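Hypothetical Membrane Spanning Protein (PDB 2FB5) catalyses the condensation of two ATP molecules into cyclic di-AMP, as a diadenylate cyclase required for efficient spore formation. Local coordinates at residues A[90-98]-A[122-130]; A[107-118]-A[142-153]. All coordinates share one frame; numbering follows the deposited sequence.

Contact 1 of 2, residues A[90-98]-A[122-130]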
loop_
_atom_site.group_PDB
_atom_site.type_symbol
_atom_site.label_atom_id
_atom_site.label_comp_id
_atom_site.label_asym_id
_atom_site.label_seq_id
_atom_site.Cartn_x
_atom_site.Cartn_y
_atom_site.Cartn_z
ATOM N N ARG A 90 -34.250 -17.598 -2.503
ATOM C CA ARG A 90 -35.122 -18.312 -3.425
ATOM C C ARG A 90 -34.540 -19.684 -3.790
ATOM O O ARG A 90 -35.177 -20.463 -4.495
ATOM C CB ARG A 90 -35.338 -17.475 -4.703
ATOM C CG ARG A 90 -36.096 -16.146 -4.500
ATOM C CD ARG A 90 -35.879 -15.190 -5.694
ATOM N NE ARG A 90 -36.119 -13.777 -5.364
ATOM C CZ ARG A 90 -35.579 -12.734 -6.008
ATOM N NH1 ARG A 90 -34.752 -12.917 -7.037
ATOM N NH2 ARG A 90 -35.863 -11.494 -5.619
ATOM N N LYS A 91 -33.332 -19.974 -3.302
ATOM C CA LYS A 91 -32.600 -21.183 -3.686
ATOM C C LYS A 91 -32.449 -21.336 -5.198
ATOM O O LYS A 91 -32.644 -22.426 -5.743
ATOM C CB LYS A 91 -33.234 -22.445 -3.069
ATOM C CG LYS A 91 -33.153 -22.501 -1.541
ATOM C CD LYS A 91 -33.578 -23.885 -1.018
ATOM C CE LYS A 91 -33.545 -23.930 0.504
ATOM N NZ LYS A 91 -34.429 -22.878 1.113
ATOM N N HIS A 92 -32.088 -20.241 -5.867
ATOM C CA HIS A 92 -31.784 -20.258 -7.297
ATOM C C HIS A 92 -30.290 -20.386 -7.503
ATOM O O HIS A 92 -29.532 -19.492 -7.100
ATOM C CB HIS A 92 -32.254 -18.977 -7.987
ATOM C CG HIS A 92 -33.741 -18.802 -8.013
ATOM N ND1 HIS A 92 -34.342 -17.610 -8.356
ATOM C CD2 HIS A 92 -34.748 -19.660 -7.722
ATOM C CE1 HIS A 92 -35.656 -17.746 -8.292
ATOM N NE2 HIS A 92 -35.929 -18.981 -7.909
ATOM N N GLY A 93 -29.876 -21.484 -8.135
ATOM C CA GLY A 93 -28.471 -21.719 -8.443
ATOM C C GLY A 93 -27.880 -20.559 -9.218
ATOM O O GLY A 93 -28.530 -20.005 -10.106
ATOM N N ALA A 94 -26.662 -20.166 -8.854
ATOM C CA ALA A 94 -26.002 -19.043 -9.498
ATOM C C ALA A 94 -24.513 -19.266 -9.477
ATOM O O ALA A 94 -23.999 -19.894 -8.561
ATOM C CB ALA A 94 -26.345 -17.726 -8.790
ATOM N N LEU A 95 -23.828 -18.717 -10.480
ATOM C CA LEU A 95 -22.391 -18.864 -10.628
ATOM C C LEU A 95 -21.870 -17.569 -11.248
ATOM O O LEU A 95 -22.078 -17.331 -12.439
ATOM C CB LEU A 95 -22.082 -20.067 -11.535
ATOM C CG LEU A 95 -20.637 -20.472 -11.800
ATOM C CD1 LEU A 95 -19.937 -20.895 -10.524
ATOM C CD2 LEU A 95 -20.595 -21.632 -12.820
ATOM N N ILE A 96 -21.234 -16.726 -10.432
ATOM C CA ILE A 96 -20.810 -15.393 -10.868
ATOM C C ILE A 96 -19.307 -15.198 -10.736
ATOM O O ILE A 96 -18.772 -15.134 -9.625
ATOM C CB ILE A 96 -21.527 -14.257 -10.076
ATOM C CG1 ILE A 96 -23.056 -14.388 -10.217
ATOM C CG2 ILE A 96 -21.021 -12.897 -10.562
ATOM C CD1 ILE A 96 -23.892 -13.330 -9.435
ATOM N N VAL A 97 -18.637 -15.105 -11.880
ATOM C CA VAL A 97 -17.188 -14.884 -11.947
ATOM C C VAL A 97 -16.908 -13.380 -11.879
ATOM O O VAL A 97 -17.435 -12.614 -12.690
ATOM C CB VAL A 97 -16.614 -15.411 -13.281
ATOM C CG1 VAL A 97 -15.124 -15.069 -13.415
ATOM C CG2 VAL A 97 -16.815 -16.928 -13.398
ATOM N N VAL A 98 -16.089 -12.948 -10.921
ATOM C CA VAL A 98 -15.625 -11.573 -10.948
ATOM C C VAL A 98 -14.165 -11.553 -11.377
ATOM O O VAL A 98 -13.299 -12.049 -10.657
ATOM C CB VAL A 98 -15.803 -10.859 -9.597
ATOM C CG1 VAL A 98 -15.411 -9.397 -9.732
ATOM C CG2 VAL A 98 -17.245 -11.014 -9.118
ATOM N N LEU A 122 -30.906 -7.573 -13.103
ATOM C CA LEU A 122 -30.426 -8.315 -14.266
ATOM C C LEU A 122 -29.729 -9.626 -13.866
ATOM O O LEU A 122 -29.939 -10.685 -14.488
ATOM C CB LEU A 122 -29.541 -7.437 -15.159
ATOM C CG LEU A 122 -28.896 -8.142 -16.365
ATOM C CD1 LEU A 122 -29.944 -8.806 -17.265
ATOM C CD2 LEU A 122 -28.067 -7.155 -17.174
ATOM N N LEU A 123 -28.913 -9.580 -12.825
ATOM C CA LEU A 123 -28.252 -10.806 -12.351
ATOM C C LEU A 123 -29.308 -11.821 -11.913
ATOM O O LEU A 123 -29.196 -13.019 -12.190
ATOM C CB LEU A 123 -27.298 -10.506 -11.190
ATOM C CG LEU A 123 -25.992 -9.772 -11.495
ATOM C CD1 LEU A 123 -25.355 -9.274 -10.206
ATOM C CD2 LEU A 123 -25.040 -10.709 -12.244
ATOM N N GLU A 124 -30.335 -11.339 -11.220
ATOM C CA GLU A 124 -31.377 -12.236 -10.724
ATOM C C GLU A 124 -32.210 -12.829 -11.859
ATOM O O GLU A 124 -32.617 -13.983 -11.793
ATOM C CB GLU A 124 -32.272 -11.528 -9.705
ATOM C CG GLU A 124 -31.564 -11.126 -8.412
ATOM C CD GLU A 124 -32.420 -10.193 -7.563
ATOM O OE1 GLU A 124 -33.647 -10.408 -7.534
ATOM O OE2 GLU A 124 -31.888 -9.260 -6.929
ATOM N N SER A 125 -32.444 -12.031 -12.897
ATOM C CA SER A 125 -33.162 -12.467 -14.081
ATOM C C SER A 125 -32.375 -13.566 -14.821
ATOM O O SER A 125 -32.941 -14.587 -15.232
ATOM C CB SER A 125 -33.402 -11.259 -14.989
ATOM O OG SER A 125 -34.028 -11.636 -16.197
ATOM N N ILE A 126 -31.071 -13.364 -14.970
ATOM C CA ILE A 126 -30.206 -14.347 -15.652
ATOM C C ILE A 126 -30.294 -15.732 -15.010
ATOM O O ILE A 126 -30.315 -16.748 -15.714
ATOM C CB ILE A 126 -28.734 -13.864 -15.707
ATOM C CG1 ILE A 126 -28.614 -12.699 -16.710
ATOM C CG2 ILE A 126 -27.770 -15.031 -16.105
ATOM C CD1 ILE A 126 -27.336 -11.829 -16.561
ATOM N N PHE A 127 -30.349 -15.769 -13.675
ATOM C CA PHE A 127 -30.361 -17.034 -12.928
ATOM C C PHE A 127 -31.746 -17.513 -12.485
ATOM O O PHE A 127 -31.870 -18.399 -11.612
ATOM C CB PHE A 127 -29.409 -16.940 -11.728
ATOM C CG PHE A 127 -27.979 -16.831 -12.128
ATOM C CD1 PHE A 127 -27.345 -17.903 -12.739
ATOM C CD2 PHE A 127 -27.281 -15.655 -11.944
ATOM C CE1 PHE A 127 -26.014 -17.813 -13.135
ATOM C CE2 PHE A 127 -25.947 -15.563 -12.330
ATOM C CZ PHE A 127 -25.320 -16.657 -12.931
ATOM N N TYR A 128 -32.795 -16.942 -13.077
ATOM C CA TYR A 128 -34.140 -17.455 -12.817
ATOM C C TYR A 128 -34.264 -18.869 -13.399
ATOM O O TYR A 128 -33.973 -19.077 -14.565
ATOM C CB TYR A 128 -35.206 -16.520 -13.375
ATOM C CG TYR A 128 -36.545 -16.776 -12.748
ATOM C CD1 TYR A 128 -36.921 -16.115 -11.581
ATOM C CD2 TYR A 128 -37.424 -17.710 -13.298
ATOM C CE1 TYR A 128 -38.158 -16.360 -10.980
ATOM C CE2 TYR A 128 -38.653 -17.966 -12.710
ATOM C CZ TYR A 128 -39.009 -17.285 -11.551
ATOM O OH TYR A 128 -40.227 -17.539 -10.966
ATOM N N PRO A 129 -34.678 -19.854 -12.577
ATOM C CA PRO A 129 -34.632 -21.247 -13.045
ATOM C C PRO A 129 -35.495 -21.495 -14.278
ATOM O O PRO A 129 -36.599 -20.951 -14.397
ATOM C CB PRO A 129 -35.155 -22.060 -11.847
ATOM C CG PRO A 129 -35.042 -21.156 -10.672
ATOM C CD PRO A 129 -35.198 -19.747 -11.202
ATOM N N GLY A 130 -34.957 -22.277 -15.202
ATOM C CA GLY A 130 -35.664 -22.626 -16.424
ATOM C C GLY A 130 -35.414 -21.710 -17.616
ATOM O O GLY A 130 -35.701 -22.105 -18.745
HETATM O O HOH W 1 -34.042 -15.089 -9.753
HETATM O O HOH W 2 -30.584 -20.612 -11.633
#
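Phe127 lies against the backbone of Ala94 where helix 120-126 packs on strand 94-98 in the nucleotide-binding domain of the DisA family. It is the first residue past the helix. With CG beside the backbone N (chi1 -67°), its ring reaches over the strand. CB lies near Gly93 O. Phe127 CG touches Ala94 CB at 3.8 Å. Further out, CD1 and CE1 lie by Ala94 CA, which makes a CH-pi contact 3.9 Å from the centroid of the Phe127 ring. CE2 meets Ile96 CG1, and Phe127 CZ ends 3.3 Å from Leu95 O. Ile126 CG2 covers the opposite face of the ring, and Leu87 of helix 77-90 also touches Phe127. Deeper in, Ile96 CD1 packs on Leu123 CD2.

The outer end is polar and aromatic. The His92 ring is sandwiched between Arg90 CB and Pro129 CD, with Pro129 CD 3.4 Å from the ring centroid. It also forms an offset edge-to-face pair with Tyr128, His92 giving the edge, with planes at 71°. A water joins His92 ND1 to Glu124 O. Glu124 binds His86 through OE2. It also forms a salt bridge: Arg90 NH1 and NH2 lie 2.8 and 3.1 Å from Glu124 OE1. Both nitrogens approach from the same face of the carboxylate, NH1 39° out of its plane, while OE1 lies in the guanidinium plane.

Contact 2 of 2, residues A[107-118]-A[142-153]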
loop_
_atom_site.group_PDB
_atom_site.type_symbol
_atom_site.label_atom_id
_atom_site.label_comp_id
_atom_site.label_asym_id
_atom_site.label_seq_id
_atom_site.Cartn_x
_atom_site.Cartn_y
_atom_site.Cartn_z
ATOM N N LEU A 107 -9.765 -18.980 -20.846
ATOM C CA LEU A 107 -10.207 -19.995 -19.882
ATOM C C LEU A 107 -11.717 -20.227 -19.859
ATOM O O LEU A 107 -12.186 -21.263 -19.372
ATOM C CB LEU A 107 -9.733 -19.614 -18.472
ATOM C CG LEU A 107 -8.223 -19.597 -18.216
ATOM C CD1 LEU A 107 -7.933 -18.925 -16.881
ATOM C CD2 LEU A 107 -7.672 -21.017 -18.224
ATOM N N ILE A 108 -12.467 -19.241 -20.352
ATOM C CA ILE A 108 -13.921 -19.279 -20.324
ATOM C C ILE A 108 -14.437 -19.439 -21.746
ATOM O O ILE A 108 -14.021 -18.709 -22.646
ATOM C CB ILE A 108 -14.483 -17.973 -19.688
ATOM C CG1 ILE A 108 -14.124 -17.908 -18.196
ATOM C CG2 ILE A 108 -15.987 -17.832 -19.949
ATOM C CD1 ILE A 108 -14.594 -16.593 -17.469
ATOM N N GLN A 109 -15.324 -20.404 -21.956
ATOM C CA GLN A 109 -16.000 -20.510 -23.237
ATOM C C GLN A 109 -17.303 -19.711 -23.153
ATOM O O GLN A 109 -18.187 -20.026 -22.349
ATOM C CB GLN A 109 -16.259 -21.969 -23.613
ATOM C CG GLN A 109 -14.964 -22.807 -23.716
ATOM C CD GLN A 109 -14.794 -23.762 -22.545
ATOM O OE1 GLN A 109 -15.383 -24.841 -22.537
ATOM N NE2 GLN A 109 -13.982 -23.372 -21.551
ATOM N N THR A 110 -17.399 -18.675 -23.978
ATOM C CA THR A 110 -18.514 -17.722 -23.914
ATOM C C THR A 110 -19.836 -18.367 -24.330
ATOM O O THR A 110 -19.897 -19.079 -25.333
ATOM C CB THR A 110 -18.236 -16.473 -24.778
ATOM O OG1 THR A 110 -17.024 -15.863 -24.342
ATOM C CG2 THR A 110 -19.372 -15.437 -24.645
ATOM N N GLY A 111 -20.888 -18.125 -23.545
ATOM C CA GLY A 111 -22.230 -18.530 -23.924
ATOM C C GLY A 111 -22.822 -17.435 -24.784
ATOM O O GLY A 111 -22.688 -17.452 -25.996
ATOM N N THR A 112 -23.460 -16.465 -24.136
ATOM C CA THR A 112 -24.071 -15.323 -24.801
ATOM C C THR A 112 -23.402 -14.046 -24.299
ATOM O O THR A 112 -23.250 -13.860 -23.101
ATOM C CB THR A 112 -25.579 -15.269 -24.464
ATOM O OG1 THR A 112 -26.259 -16.320 -25.166
ATOM C CG2 THR A 112 -26.213 -13.931 -24.847
ATOM N N THR A 113 -23.010 -13.166 -25.217
ATOM C CA THR A 113 -22.395 -11.889 -24.853
ATOM C C THR A 113 -23.491 -10.865 -24.568
ATOM O O THR A 113 -24.421 -10.713 -25.367
ATOM C CB THR A 113 -21.478 -11.393 -25.997
ATOM O OG1 THR A 113 -20.333 -12.248 -26.083
ATOM C CG2 THR A 113 -20.988 -9.958 -25.753
ATOM N N LEU A 114 -23.380 -10.184 -23.429
ATOM C CA LEU A 114 -24.308 -9.102 -23.062
ATOM C C LEU A 114 -23.656 -7.719 -23.055
ATOM O O LEU A 114 -24.268 -6.742 -23.501
ATOM C CB LEU A 114 -24.906 -9.352 -21.673
ATOM C CG LEU A 114 -25.979 -10.420 -21.448
ATOM C CD1 LEU A 114 -25.383 -11.808 -21.339
ATOM C CD2 LEU A 114 -26.707 -10.087 -20.158
ATOM N N ASN A 115 -22.434 -7.617 -22.520
ATOM C CA ASN A 115 -21.803 -6.304 -22.303
ATOM C C ASN A 115 -22.799 -5.310 -21.679
ATOM O O ASN A 115 -22.900 -4.160 -22.123
ATOM C CB ASN A 115 -21.227 -5.740 -23.609
ATOM C CG ASN A 115 -20.097 -6.587 -24.167
ATOM O OD1 ASN A 115 -19.326 -7.175 -23.418
ATOM N ND2 ASN A 115 -19.989 -6.641 -25.488
ATOM N N ALA A 116 -23.507 -5.761 -20.642
ATOM C CA ALA A 116 -24.609 -4.990 -20.016
ATOM C C ALA A 116 -24.203 -4.261 -18.748
ATOM O O ALA A 116 -23.291 -4.692 -18.042
ATOM C CB ALA A 116 -25.762 -5.930 -19.682
ATOM N N HIS A 117 -24.922 -3.182 -18.442
ATOM C CA HIS A 117 -24.836 -2.531 -17.156
ATOM C C HIS A 117 -25.217 -3.555 -16.080
ATOM O O HIS A 117 -26.258 -4.221 -16.167
ATOM C CB HIS A 117 -25.771 -1.298 -17.146
ATOM C CG HIS A 117 -25.870 -0.597 -15.823
ATOM N ND1 HIS A 117 -24.767 -0.136 -15.132
ATOM C CD2 HIS A 117 -26.953 -0.223 -15.096
ATOM C CE1 HIS A 117 -25.166 0.455 -14.015
ATOM N NE2 HIS A 117 -26.487 0.412 -13.968
ATOM N N LEU A 118 -24.348 -3.716 -15.082
ATOM C CA LEU A 118 -24.612 -4.676 -14.011
ATOM C C LEU A 118 -25.593 -4.075 -13.031
ATOM O O LEU A 118 -25.325 -3.012 -12.459
ATOM C CB LEU A 118 -23.331 -5.035 -13.268
ATOM C CG LEU A 118 -23.396 -6.130 -12.184
ATOM C CD1 LEU A 118 -22.018 -6.685 -11.957
ATOM C CD2 LEU A 118 -23.975 -5.633 -10.861
ATOM N N ASN A 142 -15.590 -5.373 -13.774
ATOM C CA ASN A 142 -15.897 -4.085 -13.141
ATOM C C ASN A 142 -17.411 -3.901 -12.984
ATOM O O ASN A 142 -18.029 -4.631 -12.206
ATOM C CB ASN A 142 -15.202 -2.921 -13.884
ATOM C CG ASN A 142 -15.131 -1.641 -13.051
ATOM O OD1 ASN A 142 -15.425 -1.637 -11.850
ATOM N ND2 ASN A 142 -14.738 -0.538 -13.698
ATOM N N ASN A 143 -18.018 -2.971 -13.725
ATOM C CA ASN A 143 -19.443 -2.691 -13.572
ATOM C C ASN A 143 -20.283 -3.186 -14.758
ATOM O O ASN A 143 -21.391 -2.693 -14.992
ATOM C CB ASN A 143 -19.695 -1.184 -13.310
ATOM C CG ASN A 143 -18.842 -0.634 -12.176
ATOM O OD1 ASN A 143 -18.140 0.383 -12.339
ATOM N ND2 ASN A 143 -18.878 -1.305 -11.029
ATOM N N HIS A 144 -19.754 -4.168 -15.496
ATOM C CA HIS A 144 -20.483 -4.755 -16.619
ATOM C C HIS A 144 -20.661 -6.254 -16.432
ATOM O O HIS A 144 -19.796 -6.925 -15.874
ATOM C CB HIS A 144 -19.741 -4.525 -17.951
ATOM C CG HIS A 144 -19.788 -3.112 -18.442
ATOM N ND1 HIS A 144 -20.710 -2.677 -19.371
ATOM C CD2 HIS A 144 -19.017 -2.039 -18.153
ATOM C CE1 HIS A 144 -20.528 -1.390 -19.608
ATOM N NE2 HIS A 144 -19.509 -0.975 -18.880
ATOM N N ILE A 145 -21.791 -6.764 -16.904
ATOM C CA ILE A 145 -21.989 -8.186 -17.077
ATOM C C ILE A 145 -21.521 -8.438 -18.500
ATOM O O ILE A 145 -22.176 -8.031 -19.461
ATOM C CB ILE A 145 -23.481 -8.574 -16.849
ATOM C CG1 ILE A 145 -23.852 -8.360 -15.372
ATOM C CG2 ILE A 145 -23.782 -10.012 -17.309
ATOM C CD1 ILE A 145 -25.349 -8.387 -15.083
ATOM N N VAL A 146 -20.355 -9.059 -18.640
ATOM C CA VAL A 146 -19.785 -9.289 -19.964
ATOM C C VAL A 146 -20.648 -10.295 -20.725
ATOM O O VAL A 146 -21.010 -10.068 -21.883
ATOM C CB VAL A 146 -18.315 -9.808 -19.885
ATOM C CG1 VAL A 146 -17.736 -10.026 -21.287
ATOM C CG2 VAL A 146 -17.431 -8.841 -19.095
ATOM N N SER A 147 -20.956 -11.415 -20.070
ATOM C CA SER A 147 -21.590 -12.548 -20.709
ATOM C C SER A 147 -22.229 -13.459 -19.674
ATOM O O SER A 147 -21.967 -13.323 -18.475
ATOM C CB SER A 147 -20.542 -13.340 -21.504
ATOM O OG SER A 147 -19.397 -13.560 -20.705
ATOM N N ALA A 148 -23.044 -14.403 -20.153
ATOM C CA ALA A 148 -23.744 -15.359 -19.297
ATOM C C ALA A 148 -23.778 -16.713 -19.977
ATOM O O ALA A 148 -23.422 -16.829 -21.151
ATOM C CB ALA A 148 -25.177 -14.871 -19.013
ATOM N N ALA A 149 -24.239 -17.728 -19.249
ATOM C CA ALA A 149 -24.280 -19.099 -19.753
ATOM C C ALA A 149 -22.883 -19.573 -20.186
ATOM O O ALA A 149 -22.735 -20.412 -21.088
ATOM C CB ALA A 149 -25.302 -19.225 -20.890
ATOM N N ASN A 150 -21.855 -19.021 -19.540
ATOM C CA ASN A 150 -20.463 -19.359 -19.880
ATOM C C ASN A 150 -20.088 -20.740 -19.336
ATOM O O ASN A 150 -20.647 -21.188 -18.331
ATOM C CB ASN A 150 -19.487 -18.295 -19.336
ATOM C CG ASN A 150 -19.749 -16.895 -19.896
ATOM O OD1 ASN A 150 -19.733 -15.900 -19.159
ATOM N ND2 ASN A 150 -20.002 -16.808 -21.186
ATOM N N ILE A 151 -19.130 -21.391 -19.992
ATOM C CA ILE A 151 -18.581 -22.670 -19.526
ATOM C C ILE A 151 -17.187 -22.478 -18.927
ATOM O O ILE A 151 -16.295 -21.934 -19.580
ATOM C CB ILE A 151 -18.504 -23.695 -20.678
ATOM C CG1 ILE A 151 -19.909 -23.961 -21.232
ATOM C CG2 ILE A 151 -17.847 -25.020 -20.200
ATOM C CD1 ILE A 151 -19.911 -24.596 -22.613
ATOM N N LEU A 152 -17.016 -22.928 -17.685
ATOM C CA LEU A 152 -15.749 -22.833 -16.956
ATOM C C LEU A 152 -15.095 -24.210 -16.848
ATOM O O LEU A 152 -15.802 -25.213 -16.922
ATOM C CB LEU A 152 -16.022 -22.358 -15.539
ATOM C CG LEU A 152 -16.120 -20.863 -15.239
ATOM C CD1 LEU A 152 -16.819 -20.089 -16.345
ATOM C CD2 LEU A 152 -16.803 -20.669 -13.890
ATOM N N PRO A 153 -13.761 -24.260 -16.627
ATOM C CA PRO A 153 -13.107 -25.571 -16.399
ATOM C C PRO A 153 -13.523 -26.137 -15.033
ATOM O O PRO A 153 -13.707 -25.374 -14.081
ATOM C CB PRO A 153 -11.611 -25.228 -16.422
ATOM C CG PRO A 153 -11.562 -23.798 -15.976
ATOM C CD PRO A 153 -12.792 -23.146 -16.552
HETATM O O HOH W 3 -17.310 -13.672 -22.486
HETATM O O HOH W 4 -22.207 -0.357 -15.858
#
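An antiparallel strand pair forms one edge of the central sheet: strand 112-117, outermost within the chain, runs beside strand 144-147 at 168°. Thr112 and Ala148 form a hydrogen-bonded pair, with each N donating to the other's O. Thr113 faces Ser147 as a non-hydrogen-bonded pair.

The register then slips by one residue at a G1 beta bulge, where Asn115 and Ala116 both face Ile145. Asn115 has left-handed backbone angles here. Val146 O takes two bonds at the bulge, from Leu114 N at 2.8 Å and Asn115 N at 2.9 Å. Both donors reach it from the same face of its carbonyl plane. Beyond the bulge Ala116 and Ile145 exchange a pair of backbone bonds, and Leu118 N donates to Asn143 O.

The apolar side chains meet on the face toward helix 120-126. Leu114 lies alongside Ile145, and Leu114 CD1 touches Ala148 CB at 3.9 Å. Leu118 crosses Ile145 at about a right angle, with Leu118 CG 3.9 Å from Ile145 CG1. Leu118 swings CG away from its own N (chi1 -175°), which brings CG against Ile145.

At the other end the chain turns a corner at Ala148 and Ala149. Gly111 CA makes a CA-H...O contact of 3.4 Å with Ala149 O; a beta carbon would run into the carbonyls of Ala148 and Ala149. Gln109 and Ile151 then form a single two-bond bridge, while Ile108 CG1 packs on Leu152 CD1 near helix 166-175. A water links Thr110 OG1 to Ser147 OG, and another links His117 ND1 to Asn143 O. The backbone bonds thus set the register, which the bulge shifts by one residue, while the apolar face seats the edge strand on helix 120-126.

In the fold
The contacts meet around helix 120-126, which follows strand 112-117 in the chain. Their centres lie about 13 Å apart. Contact 1 joins this helix to strand 94-98 inside the sheet, whereas contact 2 joins two neighbouring strands at one edge. Ile145 of contact 2 packs against Leu122 and Leu123 of contact 1: Ile145 CD1 is 3.6 Å from Leu122 CD2. Both contacts are partly buried, but contact 2 lies farther from the chain centre and has more exposed residues. Contact 1 relies on side-chain packing, partly against strand backbone, and has a more open end with a salt bridge and stacked rings; no direct backbone hydrogen bonds join its segments. Contact 2 relies on backbone hydrogen bonds.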